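Local coordinates for diaminopropionate ammonia-lyase (Escherichia coli, PDB 4D9I), which uses pyridoxal 5'-phosphate to catalyse the alpha,beta-elimination of both L- and D-2,3-diaminopropionate to pyruvate and ammonia, at residues M203-M217 with A235-Y248. Residues are numbered along the deposited sequence; the frame is centred on the assembly and turned at random.
Sequences MQGYATLADEAVEQM and AMAGGVLGYLVDVY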
ATOM      1  N   MET B 203     -11.640  -2.674  30.550  1.00 23.00           N
ATOM      2  CA  MET B 203     -12.523  -3.299  29.574  1.00 23.23           C
ATOM      3  C   MET B 203     -13.766  -2.484  29.309  1.00 23.26           C
ATOM      4  O   MET B 203     -14.245  -2.414  28.175  1.00 22.82           O
ATOM      5  CB  MET B 203     -12.923  -4.696  30.036  1.00 24.95           C
ATOM      6  CG  MET B 203     -11.777  -5.676  29.899  1.00 25.40           C
ATOM      7  SD  MET B 203     -12.135  -7.191  30.788  1.00 28.38           S
ATOM      8  CE  MET B 203     -13.418  -7.879  29.731  1.00 28.60           C
ATOM      9  N   GLN B 204     -14.286  -1.862  30.358  1.00 23.77           N
ATOM     10  CA  GLN B 204     -15.388  -0.935  30.199  1.00 24.20           C
ATOM     11  C   GLN B 204     -14.960   0.286  29.371  1.00 23.11           C
ATOM     12  O   GLN B 204     -15.702   0.737  28.487  1.00 23.37           O
ATOM     13  CB  GLN B 204     -15.921  -0.521  31.564  1.00 25.31           C
ATOM     14  CG  GLN B 204     -16.559  -1.674  32.330  1.00 26.94           C
ATOM     15  CD  GLN B 204     -16.954  -1.318  33.759  1.00 28.47           C
ATOM     16  OE1 GLN B 204     -16.341  -0.475  34.393  1.00 28.55           O
ATOM     17  NE2 GLN B 204     -17.979  -1.980  34.271  1.00 30.26           N
ATOM     18  N   GLY B 205     -13.763   0.807  29.640  1.00 22.27           N
ATOM     19  CA  GLY B 205     -13.265   1.942  28.903  1.00 21.91           C
ATOM     20  C   GLY B 205     -13.133   1.610  27.423  1.00 21.38           C
ATOM     21  O   GLY B 205     -13.476   2.430  26.559  1.00 21.83           O
ATOM     22  N   TYR B 206     -12.655   0.401  27.125  1.00 20.80           N
ATOM     23  CA  TYR B 206     -12.475  -0.046  25.727  1.00 20.11           C
ATOM     24  C   TYR B 206     -13.779   0.018  24.932  1.00 20.59           C
ATOM     25  O   TYR B 206     -13.771   0.184  23.710  1.00 20.20           O
ATOM     26  CB  TYR B 206     -11.997  -1.500  25.670  1.00 19.66           C
ATOM     27  CG  TYR B 206     -10.560  -1.760  26.057  1.00 19.47           C
ATOM     28  CD1 TYR B 206      -9.604  -0.719  26.110  1.00 19.08           C
ATOM     29  CD2 TYR B 206     -10.143  -3.055  26.328  1.00 19.71           C
ATOM     30  CE1 TYR B 206      -8.283  -0.984  26.432  1.00 19.23           C
ATOM     31  CE2 TYR B 206      -8.827  -3.334  26.648  1.00 20.08           C
ATOM     32  CZ  TYR B 206      -7.911  -2.295  26.718  1.00 19.82           C
ATOM     33  OH  TYR B 206      -6.614  -2.587  27.040  1.00 21.12           O
ATOM     34  N   ALA B 207     -14.892  -0.130  25.636  1.00 21.66           N
ATOM     35  CA  ALA B 207     -16.206  -0.222  24.982  1.00 22.66           C
ATOM     36  C   ALA B 207     -16.639   1.056  24.262  1.00 22.85           C
ATOM     37  O   ALA B 207     -17.572   1.021  23.426  1.00 23.99           O
ATOM     38  CB  ALA B 207     -17.268  -0.649  25.988  1.00 23.95           C
ATOM     39  N   THR B 208     -16.020   2.177  24.615  1.00 22.66           N
ATOM     40  CA  THR B 208     -16.224   3.444  23.899  1.00 23.17           C
ATOM     41  C   THR B 208     -16.080   3.275  22.389  1.00 22.57           C
ATOM     42  O   THR B 208     -16.849   3.861  21.644  1.00 23.08           O
ATOM     43  CB  THR B 208     -15.258   4.556  24.398  1.00 23.03           C
ATOM     44  OG1 THR B 208     -15.709   5.027  25.670  1.00 24.21           O
ATOM     45  CG2 THR B 208     -15.212   5.748  23.461  1.00 23.39           C
ATOM     46  N   LEU B 209     -15.094   2.490  21.951  1.00 21.54           N
ATOM     47  CA  LEU B 209     -14.868   2.295  20.508  1.00 21.55           C
ATOM     48  C   LEU B 209     -16.039   1.558  19.887  1.00 22.15           C
ATOM     49  O   LEU B 209     -16.383   1.807  18.736  1.00 22.96           O
ATOM     50  CB  LEU B 209     -13.526   1.608  20.208  1.00 20.22           C
ATOM     51  CG  LEU B 209     -13.354   0.094  20.401  1.00 19.95           C
ATOM     52  CD1 LEU B 209     -13.748  -0.657  19.146  1.00 19.47           C
ATOM     53  CD2 LEU B 209     -11.915  -0.239  20.800  1.00 19.15           C
ATOM     54  N   ALA B 210     -16.653   0.654  20.652  1.00 22.55           N
ATOM     55  CA  ALA B 210     -17.816  -0.077  20.164  1.00 23.79           C
ATOM     56  C   ALA B 210     -19.064   0.833  20.162  1.00 25.52           C
ATOM     57  O   ALA B 210     -19.851   0.820  19.189  1.00 26.12           O
ATOM     58  CB  ALA B 210     -18.056  -1.326  21.008  1.00 23.96           C
ATOM     59  N   ASP B 211     -19.238   1.623  21.232  1.00 25.87           N
ATOM     60  CA  ASP B 211     -20.333   2.616  21.285  1.00 27.90           C
ATOM     61  C   ASP B 211     -20.276   3.565  20.072  1.00 27.90           C
ATOM     62  O   ASP B 211     -21.289   3.772  19.384  1.00 29.24           O
ATOM     63  CB  ASP B 211     -20.326   3.405  22.599  1.00 29.16           C
ATOM     64  CG  ASP B 211     -21.501   4.385  22.703  1.00 32.51           C
ATOM     65  OD1 ASP B 211     -22.550   3.976  23.213  1.00 33.88           O
ATOM     66  OD2 ASP B 211     -21.395   5.550  22.259  1.00 33.16           O
ATOM     67  N   GLU B 212     -19.091   4.111  19.810  1.00 25.79           N
ATOM     68  CA  GLU B 212     -18.883   4.973  18.641  1.00 25.92           C
ATOM     69  C   GLU B 212     -19.231   4.271  17.338  1.00 25.43           C
ATOM     70  O   GLU B 212     -19.923   4.844  16.498  1.00 26.75           O
ATOM     71  CB  GLU B 212     -17.435   5.459  18.550  1.00 24.61           C
ATOM     72  CG  GLU B 212     -17.013   6.456  19.612  1.00 24.94           C
ATOM     73  CD  GLU B 212     -15.531   6.762  19.536  1.00 24.15           C
ATOM     74  OE1 GLU B 212     -14.874   6.260  18.571  1.00 23.07           O
ATOM     75  OE2 GLU B 212     -15.021   7.513  20.419  1.00 24.36           O
ATOM     76  N   ALA B 213     -18.742   3.041  17.179  1.00 23.98           N
ATOM     77  CA  ALA B 213     -18.982   2.256  15.965  1.00 23.82           C
ATOM     78  C   ALA B 213     -20.464   1.979  15.734  1.00 25.31           C
ATOM     79  O   ALA B 213     -20.915   2.034  14.598  1.00 25.55           O
ATOM     80  CB  ALA B 213     -18.173   0.952  15.963  1.00 22.46           C
ATOM     81  N   VAL B 214     -21.213   1.699  16.805  1.00 26.06           N
ATOM     82  CA  VAL B 214     -22.643   1.434  16.678  1.00 28.19           C
ATOM     83  C   VAL B 214     -23.354   2.707  16.219  1.00 29.95           C
ATOM     84  O   VAL B 214     -24.157   2.666  15.298  1.00 30.75           O
ATOM     85  CB  VAL B 214     -23.275   0.890  17.985  1.00 28.85           C
ATOM     86  CG1 VAL B 214     -24.790   0.862  17.880  1.00 31.29           C
ATOM     87  CG2 VAL B 214     -22.786  -0.518  18.254  1.00 28.07           C
ATOM     88  N   GLU B 215     -23.035   3.829  16.864  1.00 30.62           N
ATOM     89  CA  GLU B 215     -23.540   5.135  16.448  1.00 32.58           C
ATOM     90  C   GLU B 215     -23.191   5.370  14.979  1.00 32.04           C
ATOM     91  O   GLU B 215     -24.019   5.826  14.213  1.00 33.77           O
ATOM     92  CB  GLU B 215     -22.933   6.251  17.302  1.00 33.16           C
ATOM     93  CG  GLU B 215     -23.499   7.631  16.992  1.00 36.19           C
ATOM     94  CD  GLU B 215     -22.777   8.764  17.720  1.00 36.93           C
ATOM     95  OE1 GLU B 215     -21.752   8.519  18.383  1.00 35.20           O
ATOM     96  OE2 GLU B 215     -23.237   9.925  17.623  1.00 39.53           O
ATOM     97  N   GLN B 216     -21.951   5.076  14.597  1.00 29.77           N
ATOM     98  CA  GLN B 216     -21.540   5.283  13.209  1.00 29.50           C
ATOM     99  C   GLN B 216     -22.295   4.365  12.242  1.00 29.90           C
ATOM    100  O   GLN B 216     -22.729   4.813  11.184  1.00 31.77           O
ATOM    101  CB  GLN B 216     -20.033   5.129  13.050  1.00 27.17           C
ATOM    102  CG  GLN B 216     -19.240   6.299  13.600  1.00 27.33           C
ATOM    103  CD  GLN B 216     -17.819   5.919  13.902  1.00 25.18           C
ATOM    104  OE1 GLN B 216     -17.567   4.869  14.486  1.00 24.29           O
ATOM    105  NE2 GLN B 216     -16.880   6.751  13.488  1.00 24.99           N
ATOM    106  N   MET B 217     -22.449   3.091  12.605  1.00 28.81           N
ATOM    107  CA  MET B 217     -23.212   2.145  11.785  1.00 29.38           C
ATOM    108  C   MET B 217     -24.673   2.569  11.647  1.00 32.27           C
ATOM    109  O   MET B 217     -25.242   2.498  10.554  1.00 33.40           O
ATOM    110  CB  MET B 217     -23.073   0.708  12.300  1.00 27.93           C
ATOM    111  CG  MET B 217     -21.740   0.054  11.932  1.00 25.50           C
ATOM    112  SD  MET B 217     -21.461  -1.645  12.515  1.00 24.26           S
ATOM    113  CE  MET B 217     -21.518  -1.487  14.295  1.00 24.07           C
ATOM    114  N   ALA B 235      -8.957  -8.932  26.648  1.00 25.55           N
ATOM    115  CA  ALA B 235      -9.584  -7.797  27.353  1.00 24.46           C
ATOM    116  C   ALA B 235     -10.382  -6.949  26.355  1.00 22.88           C
ATOM    117  O   ALA B 235     -11.545  -6.633  26.597  1.00 22.43           O
ATOM    118  CB  ALA B 235      -8.553  -6.960  28.118  1.00 24.08           C
ATOM    119  N   MET B 236      -9.761  -6.604  25.223  1.00 21.86           N
ATOM    120  CA  MET B 236     -10.477  -5.890  24.171  1.00 21.03           C
ATOM    121  C   MET B 236     -11.690  -6.687  23.680  1.00 21.35           C
ATOM    122  O   MET B 236     -12.808  -6.169  23.698  1.00 21.15           O
ATOM    123  CB  MET B 236      -9.571  -5.512  22.987  1.00 20.67           C
ATOM    124  CG  MET B 236     -10.271  -4.623  21.945  1.00 20.43           C
ATOM    125  SD  MET B 236     -11.361  -5.462  20.762  1.00 22.09           S
ATOM    126  CE  MET B 236     -10.174  -6.220  19.666  1.00 20.81           C
ATOM    127  N   ALA B 237     -11.473  -7.928  23.232  1.00 22.09           N
ATOM    128  CA  ALA B 237     -12.589  -8.747  22.705  1.00 22.71           C
ATOM    129  C   ALA B 237     -13.702  -8.866  23.738  1.00 23.65           C
ATOM    130  O   ALA B 237     -14.876  -8.703  23.414  1.00 24.08           O
ATOM    131  CB  ALA B 237     -12.109 -10.136  22.258  1.00 23.70           C
ATOM    132  N   GLY B 238     -13.348  -9.122  24.994  1.00 24.53           N
ATOM    133  CA  GLY B 238     -14.370  -9.282  26.039  1.00 25.67           C
ATOM    134  C   GLY B 238     -15.202  -8.012  26.196  1.00 25.42           C
ATOM    135  O   GLY B 238     -16.429  -8.044  26.133  1.00 25.97           O
ATOM    136  N   GLY B 239     -14.507  -6.884  26.366  1.00 24.54           N
ATOM    137  CA  GLY B 239     -15.153  -5.585  26.565  1.00 24.40           C
ATOM    138  C   GLY B 239     -16.033  -5.192  25.388  1.00 23.95           C
ATOM    139  O   GLY B 239     -17.187  -4.773  25.563  1.00 24.79           O
ATOM    140  N   VAL B 240     -15.485  -5.346  24.187  1.00 22.66           N
ATOM    141  CA  VAL B 240     -16.180  -4.952  22.969  1.00 22.00           C
ATOM    142  C   VAL B 240     -17.337  -5.913  22.606  1.00 23.22           C
ATOM    143  O   VAL B 240     -18.423  -5.453  22.269  1.00 23.41           O
ATOM    144  CB  VAL B 240     -15.158  -4.787  21.832  1.00 20.66           C
ATOM    145  CG1 VAL B 240     -15.824  -4.647  20.462  1.00 20.45           C
ATOM    146  CG2 VAL B 240     -14.276  -3.563  22.123  1.00 19.60           C
ATOM    147  N   LEU B 241     -17.105  -7.225  22.683  1.00 23.66           N
ATOM    148  CA  LEU B 241     -18.171  -8.192  22.381  1.00 25.51           C
ATOM    149  C   LEU B 241     -19.272  -8.069  23.428  1.00 26.89           C
ATOM    150  O   LEU B 241     -20.464  -8.217  23.124  1.00 28.24           O
ATOM    151  CB  LEU B 241     -17.641  -9.634  22.248  1.00 26.00           C
ATOM    152  CG  LEU B 241     -18.684 -10.699  21.860  1.00 28.08           C
ATOM    153  CD1 LEU B 241     -19.235 -10.530  20.440  1.00 27.71           C
ATOM    154  CD2 LEU B 241     -18.185 -12.124  22.065  1.00 29.15           C
ATOM    155  N   GLY B 242     -18.882  -7.745  24.656  1.00 27.01           N
ATOM    156  CA  GLY B 242     -19.871  -7.558  25.726  1.00 29.19           C
ATOM    157  C   GLY B 242     -20.835  -6.439  25.371  1.00 29.38           C
ATOM    158  O   GLY B 242     -22.054  -6.613  25.471  1.00 31.15           O
ATOM    159  N   TYR B 243     -20.283  -5.308  24.919  1.00 27.93           N
ATOM    160  CA  TYR B 243     -21.097  -4.157  24.508  1.00 28.33           C
ATOM    161  C   TYR B 243     -21.967  -4.505  23.299  1.00 29.00           C
ATOM    162  O   TYR B 243     -23.166  -4.261  23.322  1.00 30.69           O
ATOM    163  CB  TYR B 243     -20.245  -2.930  24.183  1.00 27.00           C
ATOM    164  CG  TYR B 243     -21.053  -1.761  23.614  1.00 27.93           C
ATOM    165  CD1 TYR B 243     -21.288  -1.630  22.242  1.00 27.79           C
ATOM    166  CD2 TYR B 243     -21.613  -0.809  24.456  1.00 29.56           C
ATOM    167  CE1 TYR B 243     -22.043  -0.574  21.735  1.00 28.78           C
ATOM    168  CE2 TYR B 243     -22.355   0.253  23.955  1.00 30.50           C
ATOM    169  CZ  TYR B 243     -22.565   0.364  22.596  1.00 30.07           C
ATOM    170  OH  TYR B 243     -23.308   1.432  22.139  1.00 31.41           O
ATOM    171  N   LEU B 244     -21.348  -5.057  22.252  1.00 27.70           N
ATOM    172  CA  LEU B 244     -22.030  -5.328  20.983  1.00 28.73           C
ATOM    173  C   LEU B 244     -23.196  -6.303  21.152  1.00 31.25           C
ATOM    174  O   LEU B 244     -24.277  -6.121  20.576  1.00 33.07           O
ATOM    175  CB  LEU B 244     -21.045  -5.891  19.959  1.00 26.80           C
ATOM    176  CG  LEU B 244     -20.008  -4.924  19.377  1.00 25.10           C
ATOM    177  CD1 LEU B 244     -19.052  -5.634  18.429  1.00 23.99           C
ATOM    178  CD2 LEU B 244     -20.676  -3.743  18.679  1.00 25.24           C
ATOM    179  N   VAL B 245     -22.952  -7.322  21.964  1.00 31.86           N
ATOM    180  CA  VAL B 245     -23.889  -8.408  22.172  1.00 34.83           C
ATOM    181  C   VAL B 245     -25.028  -7.906  23.063  1.00 37.08           C
ATOM    182  O   VAL B 245     -26.150  -8.388  22.968  1.00 39.57           O
ATOM    183  CB  VAL B 245     -23.104  -9.635  22.694  1.00 34.83           C
ATOM    184  CG1 VAL B 245     -23.630 -10.197  23.995  1.00 36.88           C
ATOM    185  CG2 VAL B 245     -22.864 -10.654  21.595  1.00 34.35           C
ATOM    186  N   ASP B 246     -24.744  -6.885  23.874  1.00 36.47           N
ATOM    187  CA  ASP B 246     -25.802  -6.176  24.593  1.00 38.98           C
ATOM    188  C   ASP B 246     -26.698  -5.378  23.642  1.00 39.84           C
ATOM    189  O   ASP B 246     -27.913  -5.342  23.830  1.00 42.82           O
ATOM    190  CB  ASP B 246     -25.230  -5.263  25.693  1.00 38.30           C
ATOM    191  CG  ASP B 246     -26.305  -4.726  26.631  1.00 40.95           C
ATOM    192  OD1 ASP B 246     -27.130  -5.518  27.139  1.00 43.08           O
ATOM    193  OD2 ASP B 246     -26.323  -3.500  26.871  1.00 41.08           O
ATOM    194  N   VAL B 247     -26.086  -4.743  22.642  1.00 38.06           N
ATOM    195  CA  VAL B 247     -26.790  -3.984  21.608  1.00 38.55           C
ATOM    196  C   VAL B 247     -27.531  -4.903  20.634  1.00 40.15           C
ATOM    197  O   VAL B 247     -28.696  -4.657  20.320  1.00 42.78           O
ATOM    198  CB  VAL B 247     -25.808  -3.098  20.798  1.00 36.25           C
ATOM    199  CG1 VAL B 247     -26.473  -2.498  19.561  1.00 36.72           C
ATOM    200  CG2 VAL B 247     -25.224  -1.996  21.674  1.00 35.16           C
ATOM    201  N   TYR B 248     -26.868  -5.967  20.180  1.00 38.68           N
ATOM    202  CA  TYR B 248     -27.359  -6.757  19.049  1.00 39.60           C
ATOM    203  C   TYR B 248     -27.911  -8.152  19.331  1.00 42.11           C
ATOM    204  O   TYR B 248     -28.523  -8.767  18.437  1.00 43.75           O
ATOM    205  CB  TYR B 248     -26.266  -6.863  17.981  1.00 36.96           C
ATOM    206  CG  TYR B 248     -25.902  -5.559  17.326  1.00 35.53           C
ATOM    207  CD1 TYR B 248     -26.825  -4.873  16.538  1.00 36.96           C
ATOM    208  CD2 TYR B 248     -24.619  -5.011  17.484  1.00 33.63           C
ATOM    209  CE1 TYR B 248     -26.484  -3.681  15.924  1.00 36.28           C
ATOM    210  CE2 TYR B 248     -24.266  -3.821  16.869  1.00 32.58           C
ATOM    211  CZ  TYR B 248     -25.202  -3.165  16.091  1.00 33.61           C
ATOM    212  OH  TYR B 248     -24.857  -1.987  15.486  1.00 33.22           O
TER
HETATM  213  O   HOH W   1     -16.991  -3.236  28.010  1.00 32.29           O
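Val214 enters the contact as a knob, its side chain set in a hole lined by Tyr243, Leu244, Val247 and Tyr248, and so illustrates knobs-into-holes packing between neighbouring helices of a fold type II PLP-dependent enzyme. Helices 208-217 and 235-248 run roughly the same way, crossing at -38° with their axes 8.9 Å apart at closest approach. The knob works by division of labour: CG1 meets Val247 CG1 tip to tip, while CG2 lies in the plane of the Tyr243 ring, 3.6 Å from its CE1, and also touches Leu244 CD2. A chi1 of 174° swings the Tyr243 ring away from its own backbone N and lays it against helix 208-217; one face receives Asp211 N near the rim, and Ala210 CB fits beside CD1 at 3.5 Å. Tyr243 OH lies 2.9 Å from Asp211 OD1, a weak hydrogen bond at most, whereas Asp211 OD2 forms a salt bridge with Arg33. Replacing this ring by the methyl of an alanine is likely to leave a gap beside Ala210 and Val214 and to take from Asp211 OD1 its phenolic neighbour. Toward the start of helix 235-248 a second hollow is made by an absence: Gly239 lets Met203 O come within 3.7 Å of its CA, where a CB would clash. Met203 bends at chi3 to place CE near Gly238 and Gly239, and the Tyr206 ring turns its edge to Ala235 O, close to where Met236 N binds the cofactor phosphate. One water bridges the two backbones here, donating to Met203 O and to Gly239 O, 2.9 Å from each.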